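PDB 6O93: D-alanyl transferase DltD from Enterococcus faecalis, which probably takes part in attaching D-alanine to lipoteichoic acid, a step in cell wall biogenesis of this Gram-positive bacterium. Local coordinates for residues T135-G140 with A165-G170; S50-F55 with E204-K209; E281-K286 with V290-P295. All blocks are in the same frame, centred on the assembly; numbering follows the deposited sequence.

Overall arrangement
The three contacts sample an SGNH-hydrolase-like fold at different depths. Contact 3 is the innermost, buried where helix 272-285 packs on strand 289-294 of the central parallel sheet. Contact 1 lies in a helical region on the outside, its centre about 23 Å from that of contact 3, and the two touch where G140 N comes 3.6 Å from E281 OE2. Contact 2 is across the chain's centre from contact 1, about 43 Å from contact 1 and about 25 Å from contact 3 between centres. It borders the probable active site: its loop 50-55 follows S47 of the likely Ser-His-Asp triad, and the F52 side chain is about 13 Å from the bound sodium ion.

Contact 1. Residues T135-G140 with A165-G170; sequences TELTSG and ANLQAG
A Schellman motif ends helix 158-168, and L137 lies against it from the neighbouring loop. G170 leaves the helix with a positive phi of 87°, and G170 N closes back on L167 O at 2.9 Å, one of the motif's bonds. The two branches of L137 divide the work. L137 CD2 presses on the bare backbone of the turn, 3.4 Å from G170 C, and sits close to L167 O as well, at 3.7 Å. L137 CD1 meets the branch point of the other leucine, 3.8 Å from L167 CG, with the two side chains slanting past one another. With L137 CG swung anti to the backbone N (chi1 -165°), both methyls are carried across to the helix end. No hydrogen bond joins the two segments; the contact is van der Waals packing, of L137 on L167 and on the backbone of the turn. The carbonyl O of L167, which already receives G170 N, also accepts a hydrogen bond from Q142 NE2. Just after L137, T138 is the N-cap of helix 139-148, with OG1 bonded to D141 N. The contact thus ties the start of helix 139-148 to the end of helix 158-168, while W130 and L131 of helix 124-132 pack on L167.

Contact 2. Residues S50-F55 with E204-K209; sequences SRFSAF and EPIVEK
S47 O is held from two residues of the loop that leads to F52, the aromatic that meets I206 and V207: S50 OG hydrogen-bonds to it, and R51 NH1 adds a weak bond. S47 probably belongs to a Ser-His-Asp triad with H349 and D346, as in SGNH hydrolases, and R51 touches H349 and forms a long, weak ion pair through NE with D346 OD2, so the loop begins beside that site. R51 itself is the centre of an inverse gamma turn, although its closing bond, from F52 N to S50 O, is weak.

Beyond the turn, F52 points to helix 204-211. V207 CG2 arrives at the edge of the phenyl ring, near its plane, 3.8 Å from F52 CE2. The chi1 of V207, 171°, sets CG1 anti to the backbone N and leaves CG2 as the branch that reaches the ring. Further back, I206 CG2 lies 4.3 Å from F52 CB, a looser touch on the stem of the side chain. The phenylalanine is thus met at both its base and its rim by consecutive helix residues. The same ring stacks with H56 and packs on S58 and V59 of helix 57-63. After F52 the chain folds into an ST turn, where F55 N donates to S53 OG at 3.3 Å with an N-H...O angle of 161°.

No hydrogen bond crosses between the two segments. Between them the contact rests on carbon surface alone, whereas polar bonds, some of them weak, probably help to shape the loop near S47.

Contact 3. Residues E281-K286 with V290-P295; sequences EQLAEK and VLFVIP
Apolar packing alone joins the two segments, and L283 supplies all of it from the helix. Both its methyls straddle one branch of V290: L283 CD2 is 3.9 Å from V290 CG2, and L283 CD1 is 4.0 Å from the same CG2, the two side chains crossing at about a right angle. A chi1 of -67° puts L283 CG anti to its carbonyl carbon, sending the fork at the strand. L283 CD1 also approaches the far end of the F292 ring, obliquely and more loosely, at 4.4 Å from F292 CZ. On the strand side, V290 CG1 lies over one face of that ring, 3.5 Å above its plane and offset toward the rim, so V290 and F292 present a joint apolar surface. F276 and L280, from the same helix 272-285, add to the packing on F292.

This is the helix-to-strand half of a beta-alpha-beta crossover in the parallel sheet: a short turn leads from helix 272-285 into strand 289-294, which runs between strands 98-102 and 331-333. V290 points to that helix and the end of the F292 ring reaches it, while L291 and V293 pack on helix 352-367.

Hydrogen bonding is kept within the elements or goes to other neighbours. E285 N bonds to E281 O at 2.9 Å along the helix; the backbone of L291 pairs with A99 and F101, that of F292 with N330 and A332. Of the buried helix side chains, E281 OE1 is bonded to Y383 OH and Q282 OE1 to H88 ND1.

Contact 1. Residues T135-G140 with A165-G170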
loop_
_atom_site.group_PDB
_atom_site.type_symbol
_atom_site.label_atom_id
_atom_site.label_comp_id
_atom_site.label_asym_id
_atom_site.label_seq_id
_atom_site.Cartn_x
_atom_site.Cartn_y
_atom_site.Cartn_z
ATOM N N THR A 135 -13.075 12.853 19.077
ATOM C CA THR A 135 -14.203 13.498 19.737
ATOM C C THR A 135 -15.511 12.738 19.597
ATOM O O THR A 135 -16.401 12.927 20.434
ATOM C CB THR A 135 -14.414 14.922 19.190
ATOM O OG1 THR A 135 -14.621 14.875 17.771
ATOM C CG2 THR A 135 -13.213 15.801 19.502
ATOM N N GLU A 136 -15.660 11.901 18.574
ATOM C CA GLU A 136 -16.841 11.064 18.416
ATOM C C GLU A 136 -16.388 9.668 18.025
ATOM O O GLU A 136 -15.534 9.511 17.146
ATOM C CB GLU A 136 -17.801 11.631 17.365
ATOM C CG GLU A 136 -19.074 10.814 17.200
ATOM C CD GLU A 136 -20.141 11.542 16.403
ATOM O OE1 GLU A 136 -19.847 12.629 15.861
ATOM O OE2 GLU A 136 -21.277 11.027 16.325
ATOM N N LEU A 137 -16.960 8.661 18.676
ATOM C CA LEU A 137 -16.526 7.283 18.505
ATOM C C LEU A 137 -17.284 6.629 17.357
ATOM O O LEU A 137 -18.510 6.743 17.268
ATOM C CB LEU A 137 -16.746 6.501 19.800
ATOM C CG LEU A 137 -16.029 5.161 19.928
ATOM C CD1 LEU A 137 -14.520 5.354 19.898
ATOM C CD2 LEU A 137 -16.459 4.466 21.209
ATOM N N THR A 138 -16.550 5.945 16.484
ATOM C CA THR A 138 -17.133 5.183 15.392
ATOM C C THR A 138 -16.761 3.714 15.542
ATOM O O THR A 138 -15.844 3.355 16.289
ATOM C CB THR A 138 -16.654 5.691 14.025
ATOM O OG1 THR A 138 -15.258 5.400 13.868
ATOM C CG2 THR A 138 -16.876 7.193 13.898
ATOM N N SER A 139 -17.489 2.859 14.817
ATOM C CA SER A 139 -17.164 1.436 14.811
ATOM C C SER A 139 -15.747 1.202 14.307
ATOM O O SER A 139 -15.042 0.315 14.802
ATOM C CB SER A 139 -18.171 0.669 13.953
ATOM O OG SER A 139 -19.422 0.566 14.609
ATOM N N GLY A 140 -15.312 1.987 13.320
ATOM C CA GLY A 140 -13.947 1.865 12.839
ATOM C C GLY A 140 -12.923 2.131 13.924
ATOM O O GLY A 140 -11.905 1.440 14.013
ATOM N N ALA A 165 -8.762 -0.006 25.674
ATOM C CA ALA A 165 -9.792 -0.777 26.361
ATOM C C ALA A 165 -11.084 0.021 26.483
ATOM O O ALA A 165 -12.178 -0.524 26.298
ATOM C CB ALA A 165 -9.296 -1.206 27.742
ATOM N N ASN A 166 -10.978 1.315 26.797
ATOM C CA ASN A 166 -12.172 2.147 26.900
ATOM C C ASN A 166 -12.854 2.303 25.546
ATOM O O ASN A 166 -14.087 2.275 25.461
ATOM C CB ASN A 166 -11.813 3.513 27.483
ATOM C CG ASN A 166 -11.270 3.420 28.895
ATOM O OD1 ASN A 166 -11.493 2.431 29.596
ATOM N ND2 ASN A 166 -10.554 4.453 29.322
ATOM N N LEU A 167 -12.072 2.472 24.477
ATOM C CA LEU A 167 -12.656 2.573 23.144
ATOM C C LEU A 167 -13.501 1.347 22.824
ATOM O O LEU A 167 -14.632 1.465 22.338
ATOM C CB LEU A 167 -11.557 2.748 22.097
ATOM C CG LEU A 167 -11.290 4.178 21.622
ATOM C CD1 LEU A 167 -10.720 5.036 22.745
ATOM C CD2 LEU A 167 -10.357 4.158 20.423
ATOM N N GLN A 168 -12.961 0.154 23.086
ATOM C CA GLN A 168 -13.715 -1.067 22.826
ATOM C C GLN A 168 -14.986 -1.118 23.658
ATOM O O GLN A 168 -15.988 -1.700 23.227
ATOM C CB GLN A 168 -12.846 -2.292 23.103
ATOM C CG GLN A 168 -11.663 -2.433 22.159
ATOM C CD GLN A 168 -10.743 -3.573 22.543
ATOM O OE1 GLN A 168 -11.001 -4.732 22.218
ATOM N NE2 GLN A 168 -9.663 -3.249 23.246
ATOM N N ALA A 169 -14.971 -0.514 24.843
ATOM C CA ALA A 169 -16.156 -0.463 25.688
ATOM C C ALA A 169 -17.123 0.641 25.280
ATOM O O ALA A 169 -18.145 0.823 25.949
ATOM C CB ALA A 169 -15.747 -0.279 27.150
ATOM N N GLY A 170 -16.831 1.374 24.208
ATOM C CA GLY A 170 -17.708 2.428 23.745
ATOM C C GLY A 170 -17.484 3.776 24.386
ATOM O O GLY A 170 -18.388 4.618 24.353
#

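Contact 2. Residues S50-F55 with E204-K209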
loop_
_atom_site.group_PDB
_atom_site.type_symbol
_atom_site.label_atom_id
_atom_site.label_comp_id
_atom_site.label_asym_id
_atom_site.label_seq_id
_atom_site.Cartn_x
_atom_site.Cartn_y
_atom_site.Cartn_z
ATOM N N SER A 50 8.814 -0.489 -5.099
ATOM C CA SER A 50 10.218 -0.213 -5.376
ATOM C C SER A 50 10.708 -0.833 -6.679
ATOM O O SER A 50 11.856 -0.590 -7.066
ATOM C CB SER A 50 11.092 -0.715 -4.222
ATOM O OG SER A 50 11.029 -2.128 -4.111
ATOM N N ARG A 51 9.874 -1.618 -7.362
ATOM C CA ARG A 51 10.266 -2.270 -8.612
ATOM C C ARG A 51 10.246 -1.232 -9.731
ATOM O O ARG A 51 9.344 -1.179 -10.572
ATOM C CB ARG A 51 9.349 -3.447 -8.913
ATOM C CG ARG A 51 9.860 -4.772 -8.376
ATOM C CD ARG A 51 10.129 -4.720 -6.881
ATOM N NE ARG A 51 10.621 -6.001 -6.388
ATOM C CZ ARG A 51 10.882 -6.267 -5.112
ATOM N NH1 ARG A 51 10.698 -5.341 -4.180
ATOM N NH2 ARG A 51 11.325 -7.468 -4.768
ATOM N N PHE A 52 11.278 -0.396 -9.738
ATOM C CA PHE A 52 11.366 0.692 -10.696
ATOM C C PHE A 52 11.870 0.199 -12.047
ATOM O O PHE A 52 12.663 -0.742 -12.141
ATOM C CB PHE A 52 12.291 1.791 -10.170
ATOM C CG PHE A 52 11.576 2.878 -9.419
ATOM C CD1 PHE A 52 10.805 2.582 -8.306
ATOM C CD2 PHE A 52 11.682 4.200 -9.822
ATOM C CE1 PHE A 52 10.148 3.584 -7.614
ATOM C CE2 PHE A 52 11.029 5.204 -9.134
ATOM C CZ PHE A 52 10.262 4.896 -8.028
ATOM N N SER A 53 11.385 0.849 -13.098
ATOM C CA SER A 53 11.880 0.662 -14.455
ATOM C C SER A 53 11.401 1.853 -15.272
ATOM O O SER A 53 10.778 2.779 -14.745
ATOM C CB SER A 53 11.403 -0.664 -15.054
ATOM O OG SER A 53 10.018 -0.621 -15.354
ATOM N N ALA A 54 11.691 1.826 -16.573
ATOM C CA ALA A 54 11.232 2.897 -17.449
ATOM C C ALA A 54 9.714 3.010 -17.469
ATOM O O ALA A 54 9.186 4.063 -17.839
ATOM C CB ALA A 54 11.756 2.673 -18.869
ATOM N N PHE A 55 9.005 1.957 -17.065
ATOM C CA PHE A 55 7.553 1.909 -17.143
ATOM C C PHE A 55 6.885 2.016 -15.782
ATOM O O PHE A 55 5.657 1.901 -15.697
ATOM C CB PHE A 55 7.131 0.618 -17.846
ATOM C CG PHE A 55 7.967 0.311 -19.048
ATOM C CD1 PHE A 55 7.651 0.851 -20.281
ATOM C CD2 PHE A 55 9.094 -0.482 -18.935
ATOM C CE1 PHE A 55 8.433 0.589 -21.385
ATOM C CE2 PHE A 55 9.879 -0.748 -20.035
ATOM C CZ PHE A 55 9.550 -0.210 -21.262
ATOM N N GLU A 204 15.101 9.570 -7.421
ATOM C CA GLU A 204 15.156 10.491 -8.551
ATOM C C GLU A 204 16.322 10.200 -9.488
ATOM O O GLU A 204 16.143 10.341 -10.711
ATOM C CB GLU A 204 15.218 11.934 -8.032
ATOM C CG GLU A 204 15.059 12.995 -9.113
ATOM C CD GLU A 204 13.704 12.939 -9.801
ATOM O OE1 GLU A 204 12.803 12.231 -9.300
ATOM O OE2 GLU A 204 13.542 13.603 -10.847
ATOM N N PRO A 205 17.510 9.807 -9.014
ATOM C CA PRO A 205 18.570 9.432 -9.966
ATOM C C PRO A 205 18.186 8.256 -10.846
ATOM O O PRO A 205 18.549 8.223 -12.028
ATOM C CB PRO A 205 19.762 9.101 -9.053
ATOM C CG PRO A 205 19.476 9.807 -7.769
ATOM C CD PRO A 205 17.988 9.782 -7.620
ATOM N N ILE A 206 17.458 7.280 -10.299
ATOM C CA ILE A 206 16.991 6.162 -11.113
ATOM C C ILE A 206 15.951 6.640 -12.118
ATOM O O ILE A 206 15.930 6.196 -13.273
ATOM C CB ILE A 206 16.441 5.042 -10.212
ATOM C CG1 ILE A 206 17.544 4.526 -9.280
ATOM C CG2 ILE A 206 15.873 3.906 -11.058
ATOM C CD1 ILE A 206 17.072 3.514 -8.254
ATOM N N VAL A 207 15.073 7.552 -11.696
ATOM C CA VAL A 207 14.064 8.102 -12.599
ATOM C C VAL A 207 14.731 8.743 -13.809
ATOM O O VAL A 207 14.362 8.477 -14.959
ATOM C CB VAL A 207 13.172 9.109 -11.850
ATOM C CG1 VAL A 207 12.256 9.841 -12.823
ATOM C CG2 VAL A 207 12.358 8.401 -10.773
ATOM N N GLU A 208 15.727 9.597 -13.568
ATOM C CA GLU A 208 16.360 10.320 -14.663
ATOM C C GLU A 208 17.186 9.395 -15.545
ATOM O O GLU A 208 17.374 9.683 -16.733
ATOM C CB GLU A 208 17.217 11.454 -14.102
ATOM C CG GLU A 208 16.388 12.550 -13.438
ATOM C CD GLU A 208 17.230 13.562 -12.691
ATOM O OE1 GLU A 208 18.472 13.513 -12.808
ATOM O OE2 GLU A 208 16.641 14.406 -11.982
ATOM N N LYS A 209 17.670 8.280 -14.997
ATOM C CA LYS A 209 18.385 7.310 -15.818
ATOM C C LYS A 209 17.419 6.549 -16.718
ATOM O O LYS A 209 17.671 6.383 -17.918
ATOM C CB LYS A 209 19.172 6.343 -14.929
ATOM C CG LYS A 209 19.965 5.298 -15.704
ATOM C CD LYS A 209 20.719 4.355 -14.777
ATOM C CE LYS A 209 21.536 3.340 -15.566
ATOM N NZ LYS A 209 22.303 2.416 -14.683
#

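Contact 3. Residues E281-K286 with V290-P295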
loop_
_atom_site.group_PDB
_atom_site.type_symbol
_atom_site.label_atom_id
_atom_site.label_comp_id
_atom_site.label_asym_id
_atom_site.label_seq_id
_atom_site.Cartn_x
_atom_site.Cartn_y
_atom_site.Cartn_z
ATOM N N GLU A 281 -12.834 2.485 5.255
ATOM C CA GLU A 281 -13.636 3.449 6.000
ATOM C C GLU A 281 -12.929 4.796 6.096
ATOM O O GLU A 281 -13.566 5.847 5.975
ATOM C CB GLU A 281 -13.959 2.907 7.395
ATOM C CG GLU A 281 -14.676 3.921 8.287
ATOM C CD GLU A 281 -15.373 3.289 9.481
ATOM O OE1 GLU A 281 -15.487 2.046 9.528
ATOM O OE2 GLU A 281 -15.810 4.041 10.376
ATOM N N GLN A 282 -11.610 4.788 6.309
ATOM C CA GLN A 282 -10.868 6.044 6.373
ATOM C C GLN A 282 -10.920 6.782 5.040
ATOM O O GLN A 282 -11.053 8.011 5.007
ATOM C CB GLN A 282 -9.416 5.783 6.778
ATOM C CG GLN A 282 -9.249 5.207 8.175
ATOM C CD GLN A 282 -9.751 6.143 9.261
ATOM O OE1 GLN A 282 -9.579 7.359 9.183
ATOM N NE2 GLN A 282 -10.382 5.575 10.281
ATOM N N LEU A 283 -10.810 6.048 3.930
ATOM C CA LEU A 283 -10.869 6.680 2.616
ATOM C C LEU A 283 -12.256 7.247 2.339
ATOM O O LEU A 283 -12.386 8.360 1.821
ATOM C CB LEU A 283 -10.472 5.673 1.537
ATOM C CG LEU A 283 -9.010 5.224 1.590
ATOM C CD1 LEU A 283 -8.815 3.896 0.870
ATOM C CD2 LEU A 283 -8.105 6.297 0.993
ATOM N N ALA A 284 -13.304 6.498 2.689
ATOM C CA ALA A 284 -14.665 6.965 2.450
ATOM C C ALA A 284 -15.019 8.154 3.334
ATOM O O ALA A 284 -15.758 9.045 2.898
ATOM C CB ALA A 284 -15.659 5.825 2.678
ATOM N N GLU A 285 -14.512 8.188 4.569
ATOM C CA GLU A 285 -14.846 9.286 5.472
ATOM C C GLU A 285 -14.305 10.619 4.970
ATOM O O GLU A 285 -14.881 11.670 5.271
ATOM C CB GLU A 285 -14.313 8.997 6.876
ATOM C CG GLU A 285 -15.129 7.968 7.636
ATOM C CD GLU A 285 -14.483 7.555 8.943
ATOM O OE1 GLU A 285 -13.517 8.222 9.372
ATOM O OE2 GLU A 285 -14.943 6.560 9.542
ATOM N N LYS A 286 -13.211 10.600 4.210
ATOM C CA LYS A 286 -12.631 11.814 3.651
ATOM C C LYS A 286 -12.960 11.982 2.170
ATOM O O LYS A 286 -12.327 12.794 1.488
ATOM C CB LYS A 286 -11.115 11.818 3.868
ATOM C CG LYS A 286 -10.698 11.831 5.337
ATOM C CD LYS A 286 -11.143 13.105 6.041
ATOM C CE LYS A 286 -10.816 13.070 7.523
ATOM N NZ LYS A 286 -11.439 14.213 8.247
ATOM N N VAL A 290 -10.560 6.547 -5.200
ATOM C CA VAL A 290 -9.462 5.592 -5.105
ATOM C C VAL A 290 -9.523 4.609 -6.262
ATOM O O VAL A 290 -10.591 4.083 -6.592
ATOM C CB VAL A 290 -9.497 4.832 -3.762
ATOM C CG1 VAL A 290 -8.282 3.922 -3.637
ATOM C CG2 VAL A 290 -9.568 5.810 -2.605
ATOM N N LEU A 291 -8.364 4.350 -6.866
ATOM C CA LEU A 291 -8.195 3.265 -7.823
ATOM C C LEU A 291 -7.475 2.115 -7.124
ATOM O O LEU A 291 -6.348 2.284 -6.644
ATOM C CB LEU A 291 -7.407 3.729 -9.046
ATOM C CG LEU A 291 -6.997 2.630 -10.033
ATOM C CD1 LEU A 291 -8.219 1.942 -10.634
ATOM C CD2 LEU A 291 -6.114 3.207 -11.118
ATOM N N PHE A 292 -8.126 0.957 -7.067
ATOM C CA PHE A 292 -7.554 -0.235 -6.457
ATOM C C PHE A 292 -6.956 -1.135 -7.529
ATOM O O PHE A 292 -7.562 -1.350 -8.583
ATOM C CB PHE A 292 -8.615 -0.997 -5.659
ATOM C CG PHE A 292 -9.159 -0.225 -4.491
ATOM C CD1 PHE A 292 -10.236 0.632 -4.651
ATOM C CD2 PHE A 292 -8.587 -0.347 -3.238
ATOM C CE1 PHE A 292 -10.733 1.351 -3.579
ATOM C CE2 PHE A 292 -9.080 0.370 -2.162
ATOM C CZ PHE A 292 -10.154 1.219 -2.333
ATOM N N VAL A 293 -5.767 -1.662 -7.252
ATOM C CA VAL A 293 -5.032 -2.507 -8.186
ATOM C C VAL A 293 -4.822 -3.869 -7.541
ATOM O O VAL A 293 -4.409 -3.952 -6.379
ATOM C CB VAL A 293 -3.684 -1.875 -8.577
ATOM C CG1 VAL A 293 -2.938 -2.765 -9.559
ATOM C CG2 VAL A 293 -3.896 -0.484 -9.162
ATOM N N ILE A 294 -5.107 -4.929 -8.290
ATOM C CA ILE A 294 -4.870 -6.298 -7.849
ATOM C C ILE A 294 -3.880 -6.927 -8.823
ATOM O O ILE A 294 -4.197 -7.089 -10.005
ATOM C CB ILE A 294 -6.162 -7.129 -7.783
ATOM C CG1 ILE A 294 -7.195 -6.450 -6.883
ATOM C CG2 ILE A 294 -5.857 -8.533 -7.263
ATOM C CD1 ILE A 294 -8.538 -7.153 -6.860
ATOM N N PRO A 295 -2.680 -7.302 -8.388
ATOM C CA PRO A 295 -1.707 -7.877 -9.310
ATOM C C PRO A 295 -1.899 -9.375 -9.446
ATOM O O PRO A 295 -2.611 -9.998 -8.644
ATOM C CB PRO A 295 -0.366 -7.552 -8.643
ATOM C CG PRO A 295 -0.685 -7.635 -7.189
ATOM C CD PRO A 295 -2.110 -7.142 -7.036
#